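Long-range contact in NANS (YJHS), A 9-O-acetyl N-acetylneuraminic acid esterase (Escherichia coli O157:H7 EDL933, PDB 3PT5), which probably hydrolyses the 9-O-acetyl group of 9-O-acetyl-N-acetylneuraminate, a sialic acid of the mammalian gut on which the bacterium can grow: residues W157-V168 and H209-L218. Residues are numbered along the deposited sequence; the frame is centred on the assembly and turned at random.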
loop_
_atom_site.group_PDB
_atom_site.type_symbol
_atom_site.label_atom_id
_atom_site.label_comp_id
_atom_site.label_asym_id
_atom_site.label_seq_id
_atom_site.Cartn_x
_atom_site.Cartn_y
_atom_site.Cartn_z
ATOM N N TRP A 157 -13.973 2.364 5.169
ATOM C CA TRP A 157 -13.090 2.456 6.322
ATOM C C TRP A 157 -13.875 3.061 7.481
ATOM O O TRP A 157 -14.883 3.741 7.274
ATOM C CB TRP A 157 -11.860 3.327 6.008
ATOM C CG TRP A 157 -10.879 2.659 5.083
ATOM C CD1 TRP A 157 -10.682 2.937 3.749
ATOM C CD2 TRP A 157 -9.972 1.607 5.406
ATOM N NE1 TRP A 157 -9.720 2.115 3.229
ATOM C CE2 TRP A 157 -9.270 1.278 4.223
ATOM C CE3 TRP A 157 -9.670 0.917 6.583
ATOM C CZ2 TRP A 157 -8.277 0.270 4.183
ATOM C CZ3 TRP A 157 -8.693 -0.085 6.542
ATOM C CH2 TRP A 157 -8.007 -0.393 5.343
ATOM N N GLY A 158 -13.417 2.798 8.702
ATOM C CA GLY A 158 -14.040 3.343 9.912
ATOM C C GLY A 158 -13.920 2.307 11.011
ATOM O O GLY A 158 -13.776 1.129 10.738
ATOM N N THR A 159 -13.968 2.725 12.263
ATOM C CA THR A 159 -13.801 1.752 13.329
ATOM C C THR A 159 -14.883 0.670 13.201
ATOM O O THR A 159 -16.050 0.980 12.937
ATOM C CB THR A 159 -13.805 2.431 14.703
ATOM O OG1 THR A 159 -12.953 3.593 14.647
ATOM C CG2 THR A 159 -13.267 1.457 15.755
ATOM N N ASP A 160 -14.438 -0.580 13.319
ATOM C CA ASP A 160 -15.239 -1.822 13.222
ATOM C C ASP A 160 -15.880 -2.254 11.889
ATOM O O ASP A 160 -16.609 -3.257 11.837
ATOM C CB ASP A 160 -16.214 -1.955 14.395
ATOM C CG ASP A 160 -15.483 -2.045 15.740
ATOM O OD1 ASP A 160 -14.417 -2.723 15.832
ATOM O OD2 ASP A 160 -15.975 -1.423 16.696
ATOM N N THR A 161 -15.569 -1.548 10.805
ATOM C CA THR A 161 -15.907 -2.057 9.472
ATOM C C THR A 161 -15.053 -3.283 9.114
ATOM O O THR A 161 -13.981 -3.489 9.721
ATOM C CB THR A 161 -15.657 -0.992 8.391
ATOM O OG1 THR A 161 -14.246 -0.785 8.269
ATOM C CG2 THR A 161 -16.319 0.308 8.743
ATOM N N PRO A 162 -15.497 -4.094 8.131
ATOM C CA PRO A 162 -14.670 -5.189 7.636
ATOM C C PRO A 162 -13.249 -4.800 7.267
ATOM O O PRO A 162 -12.331 -5.560 7.563
ATOM C CB PRO A 162 -15.431 -5.678 6.411
ATOM C CG PRO A 162 -16.863 -5.499 6.855
ATOM C CD PRO A 162 -16.906 -4.262 7.700
ATOM N N LEU A 163 -13.061 -3.650 6.629
ATOM C CA LEU A 163 -11.706 -3.207 6.291
ATOM C C LEU A 163 -10.871 -2.939 7.529
ATOM O O LEU A 163 -9.693 -3.291 7.560
ATOM C CB LEU A 163 -11.716 -1.987 5.373
ATOM C CG LEU A 163 -12.127 -2.205 3.913
ATOM C CD1 LEU A 163 -12.062 -0.880 3.183
ATOM C CD2 LEU A 163 -11.237 -3.249 3.209
ATOM N N TYR A 164 -11.476 -2.347 8.564
ATOM C CA TYR A 164 -10.765 -2.128 9.815
ATOM C C TYR A 164 -10.379 -3.455 10.478
ATOM O O TYR A 164 -9.258 -3.619 10.945
ATOM C CB TYR A 164 -11.568 -1.259 10.794
ATOM C CG TYR A 164 -10.898 -1.179 12.143
ATOM C CD1 TYR A 164 -9.892 -0.243 12.380
ATOM C CD2 TYR A 164 -11.228 -2.084 13.168
ATOM C CE1 TYR A 164 -9.241 -0.169 13.613
ATOM C CE2 TYR A 164 -10.575 -2.023 14.407
ATOM C CZ TYR A 164 -9.585 -1.068 14.615
ATOM O OH TYR A 164 -8.913 -0.994 15.822
ATOM N N GLN A 165 -11.315 -4.398 10.495
ATOM C CA GLN A 165 -11.112 -5.718 11.091
ATOM C C GLN A 165 -9.983 -6.457 10.421
ATOM O O GLN A 165 -9.221 -7.151 11.076
ATOM C CB GLN A 165 -12.374 -6.549 10.938
ATOM C CG GLN A 165 -13.504 -6.097 11.826
ATOM C CD GLN A 165 -14.737 -6.956 11.613
ATOM O OE1 GLN A 165 -14.718 -8.171 11.868
ATOM N NE2 GLN A 165 -15.808 -6.342 11.107
ATOM N N ASP A 166 -9.891 -6.288 9.106
ATOM C CA ASP A 166 -8.882 -6.920 8.262
ATOM C C ASP A 166 -7.514 -6.300 8.582
ATOM O O ASP A 166 -6.528 -7.019 8.758
ATOM C CB ASP A 166 -9.307 -6.713 6.798
ATOM C CG ASP A 166 -8.471 -7.510 5.798
ATOM O OD1 ASP A 166 -7.404 -7.002 5.389
ATOM O OD2 ASP A 166 -8.890 -8.625 5.372
ATOM N N LEU A 167 -7.482 -4.978 8.692
ATOM C CA LEU A 167 -6.282 -4.243 9.076
ATOM C C LEU A 167 -5.726 -4.686 10.436
ATOM O O LEU A 167 -4.534 -4.982 10.560
ATOM C CB LEU A 167 -6.592 -2.747 9.088
ATOM C CG LEU A 167 -5.531 -1.772 9.576
ATOM C CD1 LEU A 167 -4.367 -1.737 8.609
ATOM C CD2 LEU A 167 -6.149 -0.409 9.736
ATOM N N VAL A 168 -6.597 -4.729 11.442
ATOM C CA VAL A 168 -6.205 -5.115 12.810
ATOM C C VAL A 168 -5.870 -6.605 12.895
ATOM O O VAL A 168 -4.816 -6.986 13.416
ATOM C CB VAL A 168 -7.291 -4.686 13.843
ATOM C CG1 VAL A 168 -7.154 -5.453 15.186
ATOM C CG2 VAL A 168 -7.184 -3.220 14.102
ATOM N N HIS A 209 -10.238 8.588 14.847
ATOM C CA HIS A 209 -10.872 7.569 15.668
ATOM C C HIS A 209 -10.395 6.164 15.322
ATOM O O HIS A 209 -10.215 5.304 16.195
ATOM C CB HIS A 209 -12.396 7.689 15.567
ATOM C CG HIS A 209 -12.942 8.898 16.265
ATOM N ND1 HIS A 209 -14.122 9.509 15.892
ATOM C CD2 HIS A 209 -12.472 9.603 17.323
ATOM C CE1 HIS A 209 -14.350 10.545 16.684
ATOM N NE2 HIS A 209 -13.369 10.621 17.564
ATOM N N MET A 210 -10.156 5.927 14.036
ATOM C CA MET A 210 -9.662 4.625 13.596
ATOM C C MET A 210 -8.225 4.365 14.032
ATOM O O MET A 210 -7.855 3.249 14.406
ATOM C CB MET A 210 -9.799 4.486 12.084
ATOM C CG MET A 210 -9.775 3.059 11.673
ATOM S SD MET A 210 -9.838 2.750 9.892
ATOM C CE MET A 210 -8.195 3.257 9.399
ATOM N N VAL A 211 -7.398 5.396 13.954
ATOM C CA VAL A 211 -6.028 5.275 14.448
ATOM C C VAL A 211 -6.024 5.002 15.959
ATOM O O VAL A 211 -5.302 4.139 16.414
ATOM C CB VAL A 211 -5.205 6.518 14.150
ATOM C CG1 VAL A 211 -3.847 6.388 14.772
ATOM C CG2 VAL A 211 -5.071 6.730 12.646
ATOM N N GLU A 212 -6.844 5.710 16.729
ATOM C CA GLU A 212 -6.900 5.413 18.171
ATOM C C GLU A 212 -7.413 3.988 18.457
ATOM O O GLU A 212 -6.919 3.324 19.378
ATOM C CB GLU A 212 -7.757 6.417 18.948
ATOM C CG GLU A 212 -7.420 7.888 18.795
ATOM C CD GLU A 212 -8.506 8.796 19.365
ATOM O OE1 GLU A 212 -9.677 8.735 18.909
ATOM O OE2 GLU A 212 -8.190 9.608 20.265
ATOM N N ALA A 213 -8.384 3.521 17.678
ATOM C CA ALA A 213 -8.907 2.158 17.847
ATOM C C ALA A 213 -7.833 1.120 17.525
ATOM O O ALA A 213 -7.660 0.133 18.245
ATOM C CB ALA A 213 -10.159 1.933 16.983
ATOM N N PHE A 214 -7.103 1.354 16.440
ATOM C CA PHE A 214 -6.000 0.499 16.038
ATOM C C PHE A 214 -4.977 0.368 17.188
ATOM O O PHE A 214 -4.529 -0.734 17.525
ATOM C CB PHE A 214 -5.347 1.072 14.758
ATOM C CG PHE A 214 -4.199 0.238 14.217
ATOM C CD1 PHE A 214 -4.439 -0.828 13.355
ATOM C CD2 PHE A 214 -2.862 0.562 14.529
ATOM C CE1 PHE A 214 -3.383 -1.596 12.822
ATOM C CE2 PHE A 214 -1.793 -0.194 14.011
ATOM C CZ PHE A 214 -2.042 -1.276 13.146
ATOM N N ARG A 215 -4.613 1.497 17.776
ATOM C CA ARG A 215 -3.609 1.533 18.846
ATOM C C ARG A 215 -4.092 0.825 20.114
ATOM O O ARG A 215 -3.318 0.085 20.727
ATOM C CB ARG A 215 -3.166 2.971 19.110
ATOM C CG ARG A 215 -2.365 3.519 17.941
ATOM C CD ARG A 215 -2.022 5.001 18.070
ATOM N NE ARG A 215 -1.068 5.364 17.022
ATOM C CZ ARG A 215 -0.593 6.588 16.760
ATOM N NH1 ARG A 215 -0.951 7.659 17.467
ATOM N NH2 ARG A 215 0.279 6.732 15.755
ATOM N N ARG A 216 -5.371 1.003 20.456
ATOM C CA ARG A 216 -5.970 0.278 21.576
ATOM C C ARG A 216 -5.896 -1.222 21.295
ATOM O O ARG A 216 -5.427 -1.993 22.139
ATOM C CB ARG A 216 -7.426 0.711 21.829
ATOM C CG ARG A 216 -7.565 2.128 22.410
ATOM C CD ARG A 216 -8.979 2.420 22.919
ATOM N NE ARG A 216 -9.966 2.478 21.836
ATOM C CZ ARG A 216 -10.284 3.576 21.150
ATOM N NH1 ARG A 216 -9.703 4.738 21.422
ATOM N NH2 ARG A 216 -11.198 3.509 20.194
ATOM N N ASP A 217 -6.288 -1.622 20.081
ATOM C CA ASP A 217 -6.366 -3.034 19.705
ATOM C C ASP A 217 -5.017 -3.766 19.563
ATOM O O ASP A 217 -4.974 -5.003 19.624
ATOM C CB ASP A 217 -7.201 -3.205 18.421
ATOM C CG ASP A 217 -8.689 -2.954 18.644
ATOM O OD1 ASP A 217 -9.140 -2.932 19.805
ATOM O OD2 ASP A 217 -9.423 -2.776 17.656
ATOM N N LEU A 218 -3.928 -3.016 19.389
ATOM C CA LEU A 218 -2.599 -3.599 19.203
ATOM C C LEU A 218 -1.699 -3.416 20.426
ATOM O O LEU A 218 -0.655 -4.062 20.532
ATOM C CB LEU A 218 -1.913 -3.002 17.958
ATOM C CG LEU A 218 -2.237 -3.616 16.593
ATOM C CD1 LEU A 218 -1.757 -5.057 16.561
ATOM C CD2 LEU A 218 -3.729 -3.538 16.251
#
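Y164 and V168 of helix 162-168 pack against M210, A213, F214 and D217 of helix 209-218, the short axes running in broadly the same direction at 38° with a closest approach of 10.9 Å, while the loop before the first helix brings T159 to within 5.0 Å of M210, CA to CA. Y164 is the knob, seated in a hole formed by M210, A213, F214 and D217. With CG anti to the backbone N (chi1 173°), its ring reaches across to the second helix, and the hydroxyl OH donates to D217 OD2 at 2.6 Å, meeting the carboxylate from above its plane, which is turned 58° from the ring. F214 N lies near the ring plane too, but at a poor angle for a bond to the hydroxyl. The M210 side chain runs past Y164 in the opposite direction, CG lying 3.4 Å from Y164 CD1. M210 SD lies 3.8 Å from W157 CE3 and makes Met-aromatic contacts with both rings, at the edge of Y164 and obliquely to W157; the bend at chi3 turns CE aside toward L167 CD2. In this SGNH hydrolase both helices pack on one side of the central, largely parallel sheet: M210 also touches W188 and W233, and F214 touches F183, V186 and, edge-to-face, W233, all on strands 182-189 and 233-236. The preceding loop makes a type II turn from G158 to T161, and T161 OG1 caps the first helix by accepting from Y164 N. From this turn T159 CG2 presses on A213 CB, a tight 3.4 Å. Farther along the first helix, L167, which also touches W233, crosses F214 at about a right angle, and V168 CG2 packs 3.7 Å from F214 CD1.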